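PDB 1Y0H: putative monooxygenase Rv0793 from Mycobacterium tuberculosis, which is a putative monooxygenase that might take part in antibiotic biosynthesis or scavenge reactive oxygen species, possibly helping the bacterium evade host defences. Local coordinates for residues 20-25 with 51-56; 24-29 with 42-47; 55-60 with 66-71. One frame throughout, in Å; residues are numbered along the deposited sequence. Where two conformers were deposited one is given.

Contact 1. Residues 20-25 with 51-56; sequences SALRAL and GELVLF
Arg23 and Leu53 mark the closest backbone approach between residues 20-25 and 51-56, their CA atoms 8.0 Å apart. This is helix 19-35 lying on the start of strand 53-59, the helix-on-sheet packing of the ferredoxin-like α+β sandwich. Residues 20-25 form regular helix, with Ala24 N bonded to Ser20 O, whereas 51-52 are still loop and the strand proper begins at Leu53. With the backbones this far apart, the side chain of Leu53 does most of the bridging, and the patch is small, 112 Å² in all. Leu22 and Leu53 point toward one another and meet tip to tip, with Leu22 CD2 3.9 Å from Leu53 CD1. Leucine suits both sites, since its forked apolar end can reach across the gap and fill it without polar atoms to satisfy. Leu22 CG lies anti to the backbone N (chi1 177°), which carries the isobutyl group off the helix toward the strand; Phe12 and Pro14 pack against it as well. Arg23 sits at the margin: its aliphatic base lies against Leu53, while its NE forms a salt bridge with Asp27 one turn on, as suits its partly exposed place. Leu97 of the second subunit packs on both Arg23 and Leu53, so the dimer covers this end of the contact. The same leucine methyl serves both helix residues, Leu53 CD1 also lying 4.2 Å from Arg23 CA.

Contact 2. Residues 24-29 with 42-47; sequences ALLDAM and YDLYES. With ACT (acetate ion), chain C.
The ring of Tyr42 meets Met29 obliquely through the methionine CB, while an acetate oxygen lies at the ring edge, in its plane. Tyr42 OH donates a hydrogen bond to that acetate O (2.8 Å). The acetate probably comes from the crystallisation liquor, and His68 holds it too. Behind this pocket is the helix-on-sheet layer of the ferredoxin-like fold: the helical segment 24-29 runs nearly antiparallel to strand segment 42-47, at 158°, with their axes 9.7 Å apart. With chi1 at -169° the Tyr42 ring swings out opposite the backbone N and reaches across toward the helix, where Met29 CB lies 3.4 Å from Tyr42 OH. Tyrosine suits the site because its ring packs against Leu55 and Ile30 while its hydroxyl binds the acetate. The flexible methionine folds at both chi2 (-70°) and chi3, so its terminal methyl, Met29 CE, swings to within 3.6 Å of the acetate O. Further along, Leu26 and Leu44 cross at about a right angle, their CD1 atoms 4.0 Å apart, and fill the space between helix and sheet with branched apolar ends. Tyr77 of helix 72-78 packs on both Leu26 and Met29. From Leu44 to Ser47 the strand pairs antiparallel with a strand of the second subunit, carrying the sheet across the dimer interface. Asp27 suits the partly exposed border of the contact, where its carboxylate is paired with Arg23; its OD1 also lies 3.9 Å from Leu44 CD2.

Contact 3. Residues 55-60 with 66-71; sequences LFERYR and DEHRGS. With ACT (acetate ion), chain C.
Glu57 and Tyr59 of strand 53-59 face His68 of helix 62-69, which lies over the sheet of this ferredoxin-like fold, with a bound acetate beside them. At the start of the segment, Leu55 supplies an apolar wall, its CD1 3.6 Å from the acetate CH3. Phe56 and Arg58 alternate to the other face of the sheet, where Phe56 stacks on Phe56 of the second subunit and Arg58 forms a salt bridge with that subunit's Asp43. Glu57 reaches out, extended beyond CG, until its OE2 is 2.8 Å from acetate OXT. Tyr59 OH donates to Glu57 OE1 (2.8 Å), meeting it on the anti side, 34° out of the carboxylate plane, and so helps to fix the acid's rotation. The same hydroxyl sits 3.1 Å above one face of the His68 imidazole, offset toward the rim. Histidine suits this buried spot because both its nitrogens find partners: ND1 bonds to Glu36, and NE2 donates to the acetate O at 2.7 Å with a fairly straight angle of 160°. His68 O accepts two bonds from Ser71, the N-cap of helix 72-78: one from its N and one from its OG at 2.7 Å.

Overall arrangement
All three contacts are buried, and each joins a helix to the same face of the antiparallel sheet; contacts 1 and 2 each include a partly exposed charged residue, whereas every touching residue of contact 3 is buried. Contacts 1 and 2 use successive turns of helix 19-35 on neighbouring strands, their centres only about 5 Å apart; contact 3 takes the far half of strand 53-59, its centre about 17 Å from that of contact 1, and brings in helix 62-69. Contact 1 is a small leucine patch, contact 2 passes from leucines to a tyrosine, and contact 3 is mostly polar. Contacts 2 and 3 share one acetate, which bridges Tyr42 and His68 and is consistent with a ligand pocket between sheet and helices.

Contact 1. Residues 20-25 with 51-56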
loop_
_atom_site.group_PDB
_atom_site.type_symbol
_atom_site.label_atom_id
_atom_site.label_comp_id
_atom_site.label_asym_id
_atom_site.label_seq_id
_atom_site.Cartn_x
_atom_site.Cartn_y
_atom_site.Cartn_z
ATOM N N SER A 20 -15.459 -15.129 0.159
ATOM C CA SER A 20 -16.326 -14.617 -0.915
ATOM C C SER A 20 -17.257 -13.505 -0.423
ATOM O O SER A 20 -17.500 -12.541 -1.138
ATOM C CB SER A 20 -17.117 -15.740 -1.600
ATOM O OG SER A 20 -17.998 -16.371 -0.705
ATOM N N ALA A 21 -17.730 -13.612 0.815
ATOM C CA ALA A 21 -18.544 -12.554 1.403
ATOM C C ALA A 21 -17.754 -11.246 1.574
ATOM O O ALA A 21 -18.271 -10.147 1.292
ATOM C CB ALA A 21 -19.156 -13.027 2.741
ATOM N N LEU A 22 -16.501 -11.361 2.007
ATOM C CA LEU A 22 -15.671 -10.174 2.170
ATOM C C LEU A 22 -15.417 -9.540 0.812
ATOM O O LEU A 22 -15.522 -8.320 0.665
ATOM C CB LEU A 22 -14.345 -10.522 2.837
ATOM C CG LEU A 22 -13.373 -9.336 2.972
ATOM C CD1 LEU A 22 -13.904 -8.218 3.855
ATOM C CD2 LEU A 22 -12.060 -9.899 3.468
ATOM N N ARG A 23 -15.099 -10.366 -0.180
ATOM C CA ARG A 23 -14.858 -9.836 -1.523
ATOM C C ARG A 23 -16.062 -9.024 -2.011
ATOM O O ARG A 23 -15.901 -7.906 -2.526
ATOM C CB ARG A 23 -14.505 -10.955 -2.503
ATOM C CG ARG A 23 -14.408 -10.479 -3.950
ATOM C CD ARG A 23 -13.248 -9.533 -4.139
ATOM N NE ARG A 23 -13.194 -9.016 -5.510
ATOM C CZ ARG A 23 -12.693 -9.672 -6.553
ATOM N NH1 ARG A 23 -12.700 -9.088 -7.750
ATOM N NH2 ARG A 23 -12.172 -10.890 -6.412
ATOM N N ALA A 24 -17.267 -9.555 -1.812
ATOM C CA ALA A 24 -18.498 -8.863 -2.219
ATOM C C ALA A 24 -18.698 -7.536 -1.487
ATOM O O ALA A 24 -19.115 -6.542 -2.088
ATOM C CB ALA A 24 -19.689 -9.763 -2.020
ATOM N N LEU A 25 -18.392 -7.534 -0.191
ATOM C CA LEU A 25 -18.489 -6.331 0.632
ATOM C C LEU A 25 -17.534 -5.252 0.132
ATOM O O LEU A 25 -17.911 -4.079 -0.014
ATOM C CB LEU A 25 -18.206 -6.665 2.097
ATOM C CG LEU A 25 -18.513 -5.541 3.080
ATOM C CD1 LEU A 25 -20.019 -5.384 3.267
ATOM C CD2 LEU A 25 -17.849 -5.851 4.411
ATOM N N GLY A 51 -3.797 -15.032 1.948
ATOM C CA GLY A 51 -4.350 -14.891 3.292
ATOM C C GLY A 51 -5.041 -13.561 3.559
ATOM O O GLY A 51 -5.878 -13.467 4.455
ATOM N N GLU A 52 -4.682 -12.538 2.788
ATOM C CA GLU A 52 -5.232 -11.195 2.974
ATOM C C GLU A 52 -5.805 -10.614 1.696
ATOM O O GLU A 52 -5.298 -10.863 0.595
ATOM C CB GLU A 52 -4.146 -10.200 3.403
ATOM C CG GLU A 52 -3.387 -10.461 4.671
ATOM C CD GLU A 52 -2.191 -9.515 4.772
ATOM O OE1 GLU A 52 -2.344 -8.325 4.407
ATOM O OE2 GLU A 52 -1.093 -9.956 5.180
ATOM N N LEU A 53 -6.833 -9.788 1.861
ATOM C CA LEU A 53 -7.228 -8.861 0.823
ATOM C C LEU A 53 -6.721 -7.488 1.258
ATOM O O LEU A 53 -6.683 -7.179 2.450
ATOM C CB LEU A 53 -8.746 -8.867 0.608
ATOM C CG LEU A 53 -9.399 -10.193 0.181
ATOM C CD1 LEU A 53 -10.832 -9.926 -0.232
ATOM C CD2 LEU A 53 -8.625 -10.858 -0.962
ATOM N N VAL A 54 -6.277 -6.688 0.297
ATOM C CA VAL A 54 -5.640 -5.409 0.615
ATOM C C VAL A 54 -6.224 -4.324 -0.270
ATOM O O VAL A 54 -6.316 -4.507 -1.491
ATOM C CB VAL A 54 -4.111 -5.487 0.401
ATOM C CG1 VAL A 54 -3.450 -4.131 0.689
ATOM C CG2 VAL A 54 -3.498 -6.616 1.273
ATOM N N LEU A 55 -6.645 -3.223 0.354
ATOM C CA LEU A 55 -7.030 -2.019 -0.394
ATOM C C LEU A 55 -5.899 -1.031 -0.315
ATOM O O LEU A 55 -5.344 -0.802 0.761
ATOM C CB LEU A 55 -8.301 -1.366 0.182
ATOM C CG LEU A 55 -9.631 -2.008 -0.201
ATOM C CD1 LEU A 55 -10.686 -1.464 0.747
ATOM C CD2 LEU A 55 -10.022 -1.717 -1.655
ATOM N N PHE A 56 -5.536 -0.466 -1.464
ATOM C CA PHE A 56 -4.694 0.718 -1.462
ATOM C C PHE A 56 -5.542 1.883 -1.950
ATOM O O PHE A 56 -6.118 1.824 -3.029
ATOM C CB PHE A 56 -3.447 0.540 -2.333
ATOM C CG PHE A 56 -2.419 1.600 -2.096
ATOM C CD1 PHE A 56 -2.262 2.653 -2.984
ATOM C CD2 PHE A 56 -1.627 1.560 -0.965
ATOM C CE1 PHE A 56 -1.311 3.655 -2.746
ATOM C CE2 PHE A 56 -0.672 2.558 -0.714
ATOM C CZ PHE A 56 -0.530 3.610 -1.611
#

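Contact 2. Residues 24-29 with 42-47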
loop_
_atom_site.group_PDB
_atom_site.type_symbol
_atom_site.label_atom_id
_atom_site.label_comp_id
_atom_site.label_asym_id
_atom_site.label_seq_id
_atom_site.Cartn_x
_atom_site.Cartn_y
_atom_site.Cartn_z
ATOM N N ALA A 24 -17.267 -9.555 -1.812
ATOM C CA ALA A 24 -18.498 -8.863 -2.219
ATOM C C ALA A 24 -18.698 -7.536 -1.487
ATOM O O ALA A 24 -19.115 -6.542 -2.088
ATOM C CB ALA A 24 -19.689 -9.763 -2.020
ATOM N N LEU A 25 -18.392 -7.534 -0.191
ATOM C CA LEU A 25 -18.489 -6.331 0.632
ATOM C C LEU A 25 -17.534 -5.252 0.132
ATOM O O LEU A 25 -17.911 -4.079 -0.014
ATOM C CB LEU A 25 -18.206 -6.665 2.097
ATOM C CG LEU A 25 -18.513 -5.541 3.080
ATOM C CD1 LEU A 25 -20.019 -5.384 3.267
ATOM C CD2 LEU A 25 -17.849 -5.851 4.411
ATOM N N LEU A 26 -16.292 -5.652 -0.127
ATOM C CA LEU A 26 -15.304 -4.700 -0.614
ATOM C C LEU A 26 -15.601 -4.273 -2.053
ATOM O O LEU A 26 -15.440 -3.104 -2.391
ATOM C CB LEU A 26 -13.890 -5.265 -0.449
ATOM C CG LEU A 26 -13.472 -5.605 0.991
ATOM C CD1 LEU A 26 -12.029 -6.074 1.011
ATOM C CD2 LEU A 26 -13.666 -4.434 1.946
ATOM N N ASP A 27 -16.083 -5.197 -2.885
ATOM C CA ASP A 27 -16.451 -4.867 -4.264
ATOM C C ASP A 27 -17.443 -3.720 -4.322
ATOM O O ASP A 27 -17.325 -2.836 -5.176
ATOM C CB ASP A 27 -17.080 -6.068 -4.984
ATOM C CG ASP A 27 -16.056 -7.091 -5.473
ATOM O OD1 ASP A 27 -14.849 -6.793 -5.566
ATOM O OD2 ASP A 27 -16.481 -8.235 -5.794
ATOM N N ALA A 28 -18.418 -3.737 -3.419
ATOM C CA ALA A 28 -19.496 -2.750 -3.407
ATOM C C ALA A 28 -19.011 -1.343 -3.051
ATOM O O ALA A 28 -19.716 -0.365 -3.276
ATOM C CB ALA A 28 -20.598 -3.184 -2.460
ATOM N N MET A 29 -17.811 -1.262 -2.492
ATOM C CA MET A 29 -17.210 0.019 -2.109
ATOM C C MET A 29 -16.553 0.704 -3.292
ATOM O O MET A 29 -16.349 1.914 -3.274
ATOM C CB MET A 29 -16.153 -0.202 -1.033
ATOM C CG MET A 29 -16.732 -0.537 0.348
ATOM S SD MET A 29 -17.561 0.872 1.118
ATOM C CE MET A 29 -16.158 1.905 1.533
ATOM N N TYR A 42 -8.513 3.845 -5.725
ATOM C CA TYR A 42 -9.037 2.895 -4.745
ATOM C C TYR A 42 -8.969 1.540 -5.426
ATOM O O TYR A 42 -9.795 1.235 -6.283
ATOM C CB TYR A 42 -10.476 3.290 -4.419
ATOM C CG TYR A 42 -11.132 2.599 -3.249
ATOM C CD1 TYR A 42 -12.007 1.522 -3.450
ATOM C CD2 TYR A 42 -10.934 3.057 -1.943
ATOM C CE1 TYR A 42 -12.656 0.907 -2.375
ATOM C CE2 TYR A 42 -11.589 2.435 -0.859
ATOM C CZ TYR A 42 -12.441 1.366 -1.092
ATOM O OH TYR A 42 -13.083 0.762 -0.045
ATOM N N ASP A 43 -7.960 0.753 -5.062
ATOM C CA ASP A 43 -7.641 -0.491 -5.774
ATOM C C ASP A 43 -7.582 -1.685 -4.823
ATOM O O ASP A 43 -7.035 -1.592 -3.735
ATOM C CB ASP A 43 -6.310 -0.343 -6.529
ATOM C CG ASP A 43 -6.367 0.734 -7.594
ATOM O OD1 ASP A 43 -7.361 0.769 -8.344
ATOM O OD2 ASP A 43 -5.418 1.541 -7.680
ATOM N N LEU A 44 -8.125 -2.811 -5.275
ATOM C CA LEU A 44 -8.211 -4.017 -4.458
ATOM C C LEU A 44 -7.243 -5.084 -4.957
ATOM O O LEU A 44 -7.177 -5.365 -6.152
ATOM C CB LEU A 44 -9.629 -4.595 -4.514
ATOM C CG LEU A 44 -9.906 -5.889 -3.747
ATOM C CD1 LEU A 44 -9.665 -5.754 -2.245
ATOM C CD2 LEU A 44 -11.343 -6.317 -4.018
ATOM N N TYR A 45 -6.522 -5.683 -4.012
ATOM C CA TYR A 45 -5.557 -6.743 -4.283
ATOM C C TYR A 45 -5.777 -7.919 -3.354
ATOM O O TYR A 45 -6.442 -7.788 -2.324
ATOM C CB TYR A 45 -4.136 -6.242 -4.021
ATOM C CG TYR A 45 -3.774 -4.992 -4.768
ATOM C CD1 TYR A 45 -4.064 -3.728 -4.246
ATOM C CD2 TYR A 45 -3.120 -5.072 -5.989
ATOM C CE1 TYR A 45 -3.728 -2.579 -4.947
ATOM C CE2 TYR A 45 -2.783 -3.941 -6.691
ATOM C CZ TYR A 45 -3.092 -2.701 -6.163
ATOM O OH TYR A 45 -2.753 -1.574 -6.861
ATOM N N GLU A 46 -5.204 -9.065 -3.711
ATOM C CA GLU A 46 -5.012 -10.132 -2.715
ATOM C C GLU A 46 -3.525 -10.365 -2.467
ATOM O O GLU A 46 -2.713 -10.202 -3.369
ATOM C CB GLU A 46 -5.718 -11.438 -3.109
ATOM C CG GLU A 46 -5.214 -12.117 -4.364
ATOM C CD GLU A 46 -5.766 -13.539 -4.559
ATOM O OE1 GLU A 46 -5.041 -14.364 -5.146
ATOM O OE2 GLU A 46 -6.915 -13.838 -4.146
ATOM N N SER A 47 -3.161 -10.740 -1.246
ATOM C CA SER A 47 -1.755 -10.995 -0.956
ATOM C C SER A 47 -1.325 -12.242 -1.719
ATOM O O SER A 47 -2.146 -13.123 -1.979
ATOM C CB SER A 47 -1.521 -11.167 0.541
ATOM O OG SER A 47 -2.195 -12.311 1.003
HETATM C C ACT C . -12.199 1.381 3.113
HETATM O O ACT C . -12.604 2.198 2.261
HETATM O OXT ACT C . -11.235 1.739 3.837
HETATM C CH3 ACT C . -12.839 0.036 3.245
#

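Contact 3. Residues 55-60 with 66-71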
loop_
_atom_site.group_PDB
_atom_site.type_symbol
_atom_site.label_atom_id
_atom_site.label_comp_id
_atom_site.label_asym_id
_atom_site.label_seq_id
_atom_site.Cartn_x
_atom_site.Cartn_y
_atom_site.Cartn_z
ATOM N N LEU A 55 -6.645 -3.223 0.354
ATOM C CA LEU A 55 -7.030 -2.019 -0.394
ATOM C C LEU A 55 -5.899 -1.031 -0.315
ATOM O O LEU A 55 -5.344 -0.802 0.761
ATOM C CB LEU A 55 -8.301 -1.366 0.182
ATOM C CG LEU A 55 -9.631 -2.008 -0.201
ATOM C CD1 LEU A 55 -10.686 -1.464 0.747
ATOM C CD2 LEU A 55 -10.022 -1.717 -1.655
ATOM N N PHE A 56 -5.536 -0.466 -1.464
ATOM C CA PHE A 56 -4.694 0.718 -1.462
ATOM C C PHE A 56 -5.542 1.883 -1.950
ATOM O O PHE A 56 -6.118 1.824 -3.029
ATOM C CB PHE A 56 -3.447 0.540 -2.333
ATOM C CG PHE A 56 -2.419 1.600 -2.096
ATOM C CD1 PHE A 56 -2.262 2.653 -2.984
ATOM C CD2 PHE A 56 -1.627 1.560 -0.965
ATOM C CE1 PHE A 56 -1.311 3.655 -2.746
ATOM C CE2 PHE A 56 -0.672 2.558 -0.714
ATOM C CZ PHE A 56 -0.530 3.610 -1.611
ATOM N N GLU A 57 -5.601 2.937 -1.142
ATOM C CA GLU A 57 -6.480 4.076 -1.388
ATOM C C GLU A 57 -5.665 5.356 -1.384
ATOM O O GLU A 57 -4.760 5.515 -0.571
ATOM C CB GLU A 57 -7.522 4.180 -0.272
ATOM C CG GLU A 57 -8.100 2.853 0.157
ATOM C CD GLU A 57 -8.954 2.926 1.406
ATOM O OE1 GLU A 57 -9.470 4.026 1.762
ATOM O OE2 GLU A 57 -9.122 1.849 2.027
ATOM N N ARG A 58 -5.986 6.255 -2.309
ATOM C CA ARG A 58 -5.336 7.560 -2.367
ATOM C C ARG A 58 -6.399 8.642 -2.448
ATOM O O ARG A 58 -7.299 8.557 -3.277
ATOM C CB ARG A 58 -4.459 7.656 -3.618
ATOM C CG ARG A 58 -3.189 6.830 -3.625
ATOM C CD ARG A 58 -2.504 7.107 -4.972
ATOM N NE ARG A 58 -1.247 6.397 -5.174
ATOM C CZ ARG A 58 -1.123 5.274 -5.872
ATOM N NH1 ARG A 58 0.068 4.711 -6.001
ATOM N NH2 ARG A 58 -2.188 4.707 -6.430
ATOM N N TYR A 59 -6.250 9.671 -1.609
ATOM C CA TYR A 59 -7.193 10.781 -1.507
ATOM C C TYR A 59 -6.466 12.083 -1.765
ATOM O O TYR A 59 -5.290 12.220 -1.450
ATOM C CB TYR A 59 -7.897 10.781 -0.141
ATOM C CG TYR A 59 -8.694 9.515 0.028
ATOM C CD1 TYR A 59 -9.968 9.395 -0.520
ATOM C CD2 TYR A 59 -8.150 8.414 0.691
ATOM C CE1 TYR A 59 -10.697 8.198 -0.410
ATOM C CE2 TYR A 59 -8.873 7.213 0.804
ATOM C CZ TYR A 59 -10.140 7.122 0.240
ATOM O OH TYR A 59 -10.858 5.944 0.349
ATOM N N ARG A 60 -7.185 13.036 -2.341
ATOM C CA ARG A 60 -6.594 14.306 -2.724
ATOM C C ARG A 60 -6.228 15.156 -1.506
ATOM O O ARG A 60 -5.406 16.061 -1.607
ATOM C CB ARG A 60 -7.531 15.059 -3.677
ATOM C CG ARG A 60 -7.900 14.206 -4.895
ATOM C CD ARG A 60 -8.347 14.995 -6.123
ATOM N NE ARG A 60 -7.981 14.247 -7.331
ATOM C CZ ARG A 60 -8.707 13.273 -7.880
ATOM N NH1 ARG A 60 -9.873 12.914 -7.360
ATOM N NH2 ARG A 60 -8.261 12.658 -8.966
ATOM N N ASP A 66 -11.692 12.116 5.305
ATOM C CA ASP A 66 -12.725 12.285 6.306
ATOM C C ASP A 66 -14.105 12.193 5.673
ATOM O O ASP A 66 -15.001 11.557 6.226
ATOM C CB ASP A 66 -12.524 13.605 7.050
ATOM C CG ASP A 66 -11.234 13.614 7.853
ATOM O OD1 ASP A 66 -10.713 12.515 8.146
ATOM O OD2 ASP A 66 -10.727 14.713 8.189
ATOM N N GLU A 67 -14.268 12.794 4.498
ATOM C CA GLU A 67 -15.544 12.690 3.763
ATOM C C GLU A 67 -15.866 11.229 3.430
ATOM O O GLU A 67 -17.012 10.789 3.558
ATOM C CB GLU A 67 -15.513 13.552 2.498
ATOM C CG GLU A 67 -15.330 15.047 2.734
ATOM C CD GLU A 67 -16.615 15.781 3.109
ATOM O OE1 GLU A 67 -16.600 17.031 3.077
ATOM O OE2 GLU A 67 -17.638 15.130 3.427
ATOM N N HIS A 68 -14.846 10.473 3.036
ATOM C CA HIS A 68 -15.014 9.061 2.692
ATOM C C HIS A 68 -15.534 8.281 3.897
ATOM O O HIS A 68 -16.445 7.464 3.780
ATOM C CB HIS A 68 -13.671 8.494 2.219
ATOM C CG HIS A 68 -13.665 7.008 2.038
ATOM N ND1 HIS A 68 -14.470 6.367 1.122
ATOM C CD2 HIS A 68 -12.942 6.040 2.649
ATOM C CE1 HIS A 68 -14.242 5.065 1.176
ATOM N NE2 HIS A 68 -13.319 4.841 2.094
ATOM N N ARG A 69 -14.920 8.542 5.042
ATOM C CA ARG A 69 -15.243 7.847 6.279
ATOM C C ARG A 69 -16.618 8.201 6.837
ATOM O O ARG A 69 -17.089 7.535 7.758
ATOM C CB ARG A 69 -14.157 8.114 7.311
ATOM C CG ARG A 69 -12.870 7.388 7.001
ATOM C CD ARG A 69 -11.769 7.859 7.926
ATOM N NE ARG A 69 -10.635 6.954 7.852
ATOM C CZ ARG A 69 -9.490 7.111 8.508
ATOM N NH1 ARG A 69 -9.296 8.160 9.292
ATOM N NH2 ARG A 69 -8.534 6.202 8.367
ATOM N N GLY A 70 -17.245 9.250 6.298
ATOM C CA GLY A 70 -18.610 9.621 6.682
ATOM C C GLY A 70 -19.684 9.221 5.682
ATOM O O GLY A 70 -20.880 9.489 5.894
ATOM N N SER A 71 -19.260 8.589 4.595
ATOM C CA SER A 71 -20.133 8.277 3.462
ATOM C C SER A 71 -21.058 7.092 3.739
ATOM O O SER A 71 -20.730 6.228 4.562
ATOM C CB SER A 71 -19.296 7.986 2.220
ATOM O OG SER A 71 -18.611 6.754 2.356
HETATM C C ACT C . -12.199 1.381 3.113
HETATM O O ACT C . -12.604 2.198 2.261
HETATM O OXT ACT C . -11.235 1.739 3.837
HETATM C CH3 ACT C . -12.839 0.036 3.245
#